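Local coordinates for protein glycerol dehydrogenase (Schizosaccharomyces pombe, PDB 1TA9) that catalyses the zinc-dependent, NAD(+)-linked oxidation of glycerol to dihydroxyacetone, a step in the assimilation of glycerol, at residues S235-V238 with E239-V243; L304-N308 with G309-A313. All coordinates share one frame; numbering follows the deposited sequence.

In the fold
Both interactions lie on the helical side of this member of the iron-containing alcohol dehydrogenase family, after the strands of the parallel sheet. Interaction 1 comes first and closes single turns within helix 223-245. Interaction 2 follows in series, where helix 289-307 ends and a loop leads to helix 313-322. Neither nests in the other, yet they touch in space, with centres about 6 Å apart. The T240 hydroxyl probably hydrogen-bonds the carbonyl of G305, and the E239 carboxylate the backbone N of A312. The 309-313 loop is thereby tied to helix 223-245. Together the two contacts join three helices beside the zinc and potassium sites.

Interaction 1. Residues S235-V238 with E239-V243. With K (potassium ion), chain J.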
# COMPACT_ATOMS: atom_id res chain seq x y z
N SER B 235 -9.43 -25.86 -12.37
CA SER B 235 -8.80 -26.77 -11.42
C SER B 235 -7.29 -26.91 -11.62
O SER B 235 -6.58 -27.32 -10.70
CB SER B 235 -9.45 -28.16 -11.51
OG SER B 235 -9.08 -28.83 -12.70
N THR B 236 -6.81 -26.55 -12.80
CA THR B 236 -5.38 -26.67 -13.10
C THR B 236 -4.46 -26.01 -12.08
O THR B 236 -3.58 -26.67 -11.53
CB THR B 236 -5.06 -26.09 -14.49
OG1 THR B 236 -5.80 -26.80 -15.49
CG2 THR B 236 -3.57 -26.22 -14.79
N TRP B 237 -4.64 -24.72 -11.84
CA TRP B 237 -3.79 -24.02 -10.88
C TRP B 237 -3.93 -24.62 -9.49
O TRP B 237 -2.93 -24.84 -8.80
CB TRP B 237 -4.12 -22.53 -10.84
CG TRP B 237 -3.25 -21.75 -9.89
CD1 TRP B 237 -1.96 -21.35 -10.10
CD2 TRP B 237 -3.61 -21.31 -8.58
NE1 TRP B 237 -1.50 -20.68 -8.99
CE2 TRP B 237 -2.49 -20.64 -8.04
CE3 TRP B 237 -4.77 -21.42 -7.80
CZ2 TRP B 237 -2.49 -20.08 -6.76
CZ3 TRP B 237 -4.77 -20.86 -6.52
CH2 TRP B 237 -3.64 -20.20 -6.01
N VAL B 238 -5.16 -24.90 -9.07
CA VAL B 238 -5.39 -25.47 -7.75
C VAL B 238 -4.69 -26.81 -7.57
O VAL B 238 -3.96 -27.00 -6.60
CB VAL B 238 -6.90 -25.66 -7.46
CG1 VAL B 238 -7.07 -26.45 -6.17
CG2 VAL B 238 -7.59 -24.31 -7.36
N GLU B 239 -4.91 -27.73 -8.50
CA GLU B 239 -4.30 -29.05 -8.39
C GLU B 239 -2.78 -29.03 -8.54
O GLU B 239 -2.07 -29.60 -7.72
CB GLU B 239 -4.93 -30.02 -9.39
CG GLU B 239 -6.42 -30.24 -9.14
CD GLU B 239 -7.02 -31.34 -10.00
OE1 GLU B 239 -6.93 -32.53 -9.60
OE2 GLU B 239 -7.57 -31.02 -11.07
N THR B 240 -2.29 -28.35 -9.58
CA THR B 240 -0.85 -28.28 -9.79
C THR B 240 -0.12 -27.64 -8.61
O THR B 240 0.95 -28.11 -8.21
CB THR B 240 -0.51 -27.56 -11.11
OG1 THR B 240 -0.68 -28.48 -12.19
CG2 THR B 240 0.93 -27.04 -11.11
N GLU B 241 -0.68 -26.57 -8.05
CA GLU B 241 -0.03 -25.94 -6.90
C GLU B 241 0.05 -26.96 -5.75
O GLU B 241 1.03 -27.01 -5.02
CB GLU B 241 -0.80 -24.70 -6.45
CG GLU B 241 -0.51 -23.46 -7.29
CD GLU B 241 0.92 -22.96 -7.12
OE1 GLU B 241 1.64 -22.88 -8.12
OE2 GLU B 241 1.31 -22.65 -5.98
N SER B 242 -1.00 -27.76 -5.61
CA SER B 242 -1.06 -28.78 -4.55
C SER B 242 -0.01 -29.87 -4.75
O SER B 242 0.59 -30.34 -3.79
CB SER B 242 -2.46 -29.41 -4.52
OG SER B 242 -2.52 -30.44 -3.54
N VAL B 243 0.20 -30.28 -6.00
CA VAL B 243 1.19 -31.31 -6.31
C VAL B 243 2.60 -30.76 -6.08
O VAL B 243 3.45 -31.42 -5.47
CB VAL B 243 1.07 -31.77 -7.79
CG1 VAL B 243 2.23 -32.71 -8.15
CG2 VAL B 243 -0.25 -32.46 -8.01
K K J . -7.50 -29.32 -15.41
O HOH W 1 -6.05 -29.90 -13.36
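E239 answers S235 one turn away on helix 223-245, in the classic i to i+4 pattern of an alpha helix. E239 N donates to S235 O at 2.8 Å, almost straight. Its CG lies beside its own backbone N, anti to the carbonyl carbon (chi1 -62°), and the chain then extends back along the helix. This carries E239 OE2 to 3.1 Å from S235 OG. Water 1 donates to the same OE2 and also binds the potassium ion. H315, a zinc ligand, reaches OE2 through ND1, and A312 N meets OE1. E239 is thus a second-shell residue, consistent with a role in positioning H315.

T240 N donates to T236 O at 2.9 Å. T240 OG1 bonds G305 O on helix 289-307 and G310 N in the loop that follows.

E241 N closes the next turn on W237 O. E241 CG lies beside its own backbone N (chi1 -80°), which sets it over one face of the W237 indole; the bend at chi2 then turns the carboxylate. This CH-pi contact puts E241 CG 3.6 Å from the centroid of the W237 five-membered ring. The carboxylate and ring planes are 14° apart, nearly parallel. E241 OE1 forms a salt bridge with R261. An alanine in place of W237 would probably cost E241 CG its aromatic floor and let that carboxylate arm turn more freely.

S242 N reaches V238 O at a longer 3.2 Å, and V243 N returns to E239 O.

At the start of these turns the potassium ion sits beside the zinc site, with D182 and D232 among its ligands. It is held by S235 OG at 3.2 Å and by T236 OG1 at 3.0 Å.

Interaction 2. Residues L304-N308 with G309-A313; sequences LGFEN and GGLAA
L304 O takes two bonds from N308, one from the backbone N at 3.1 Å and one from the side-chain ND2 at 3.0 Å. The amide reaches back toward L304, because CG sits beside its own backbone N (chi1 -75°). L304 O lies close to the plane of the N308 side-chain amide, and N308 OD1 accepts from T67 N.

Across the turn, G309 N gives a weak, bent bond to F306 O at 3.2 Å. The chain runs on as loop through G309 and G310.

Beyond the glycines, L311 runs next to F306, both side chains leaving in a common direction. L311 CD2 meets F306 CD1 at 3.7 Å, approaching the ring obliquely. On the F306 ring, E307 CB sits over the centre of one face. F306 also lies near D182 and the potassium ion, and L311 near a bound glycerol, so this apolar pair borders the active site.

A312 occupies the N-cap position before helix 313-322. The loop thus spans from helix 289-307 to that helix, passing along helix 223-245, while N308 packs on strand 64-67.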
# COMPACT_ATOMS: atom_id res chain seq x y z
N LEU B 304 -0.74 -27.96 -20.64
CA LEU B 304 0.66 -28.01 -20.21
C LEU B 304 0.78 -27.77 -18.71
O LEU B 304 1.66 -28.31 -18.05
CB LEU B 304 1.49 -26.95 -20.94
CG LEU B 304 1.66 -27.11 -22.45
CD1 LEU B 304 2.45 -25.91 -22.99
CD2 LEU B 304 2.39 -28.41 -22.75
N GLY B 305 -0.13 -26.95 -18.18
CA GLY B 305 -0.12 -26.63 -16.76
C GLY B 305 -0.43 -27.80 -15.86
O GLY B 305 0.14 -27.93 -14.78
N PHE B 306 -1.34 -28.68 -16.29
CA PHE B 306 -1.68 -29.83 -15.48
C PHE B 306 -0.71 -31.00 -15.68
O PHE B 306 -0.28 -31.62 -14.71
CB PHE B 306 -3.14 -30.27 -15.75
CG PHE B 306 -3.28 -31.43 -16.69
CD1 PHE B 306 -3.00 -32.73 -16.27
CD2 PHE B 306 -3.72 -31.23 -18.00
CE1 PHE B 306 -3.16 -33.81 -17.14
CE2 PHE B 306 -3.88 -32.30 -18.87
CZ PHE B 306 -3.60 -33.60 -18.44
N GLU B 307 -0.34 -31.29 -16.92
CA GLU B 307 0.56 -32.41 -17.17
C GLU B 307 1.97 -32.20 -16.62
O GLU B 307 2.62 -33.14 -16.16
CB GLU B 307 0.62 -32.73 -18.67
CG GLU B 307 1.34 -34.04 -18.97
CD GLU B 307 1.21 -34.49 -20.42
OE1 GLU B 307 1.70 -35.59 -20.75
OE2 GLU B 307 0.63 -33.75 -21.25
N ASN B 308 2.44 -30.96 -16.66
CA ASN B 308 3.77 -30.65 -16.15
C ASN B 308 3.74 -30.38 -14.66
O ASN B 308 4.78 -30.30 -14.00
CB ASN B 308 4.36 -29.49 -16.92
CG ASN B 308 4.81 -29.91 -18.30
OD1 ASN B 308 5.74 -30.70 -18.44
ND2 ASN B 308 4.13 -29.41 -19.33
N GLY B 309 2.52 -30.25 -14.14
CA GLY B 309 2.32 -30.07 -12.72
C GLY B 309 1.73 -31.40 -12.30
O GLY B 309 2.45 -32.40 -12.20
N GLY B 310 0.42 -31.44 -12.09
CA GLY B 310 -0.21 -32.68 -11.73
C GLY B 310 -1.66 -32.54 -11.30
O GLY B 310 -2.14 -31.43 -11.07
N LEU B 311 -2.35 -33.67 -11.23
CA LEU B 311 -3.74 -33.70 -10.79
C LEU B 311 -3.72 -34.02 -9.30
O LEU B 311 -2.75 -34.61 -8.80
CB LEU B 311 -4.52 -34.79 -11.55
CG LEU B 311 -4.62 -34.64 -13.07
CD1 LEU B 311 -5.48 -35.77 -13.64
CD2 LEU B 311 -5.22 -33.28 -13.41
N ALA B 312 -4.77 -33.63 -8.60
CA ALA B 312 -4.84 -33.89 -7.17
C ALA B 312 -6.23 -34.38 -6.76
O ALA B 312 -6.76 -35.32 -7.35
CB ALA B 312 -4.46 -32.63 -6.39
N ALA B 313 -6.82 -33.73 -5.76
CA ALA B 313 -8.14 -34.14 -5.29
C ALA B 313 -9.28 -33.84 -6.25
O ALA B 313 -10.16 -34.68 -6.44
CB ALA B 313 -8.43 -33.50 -3.94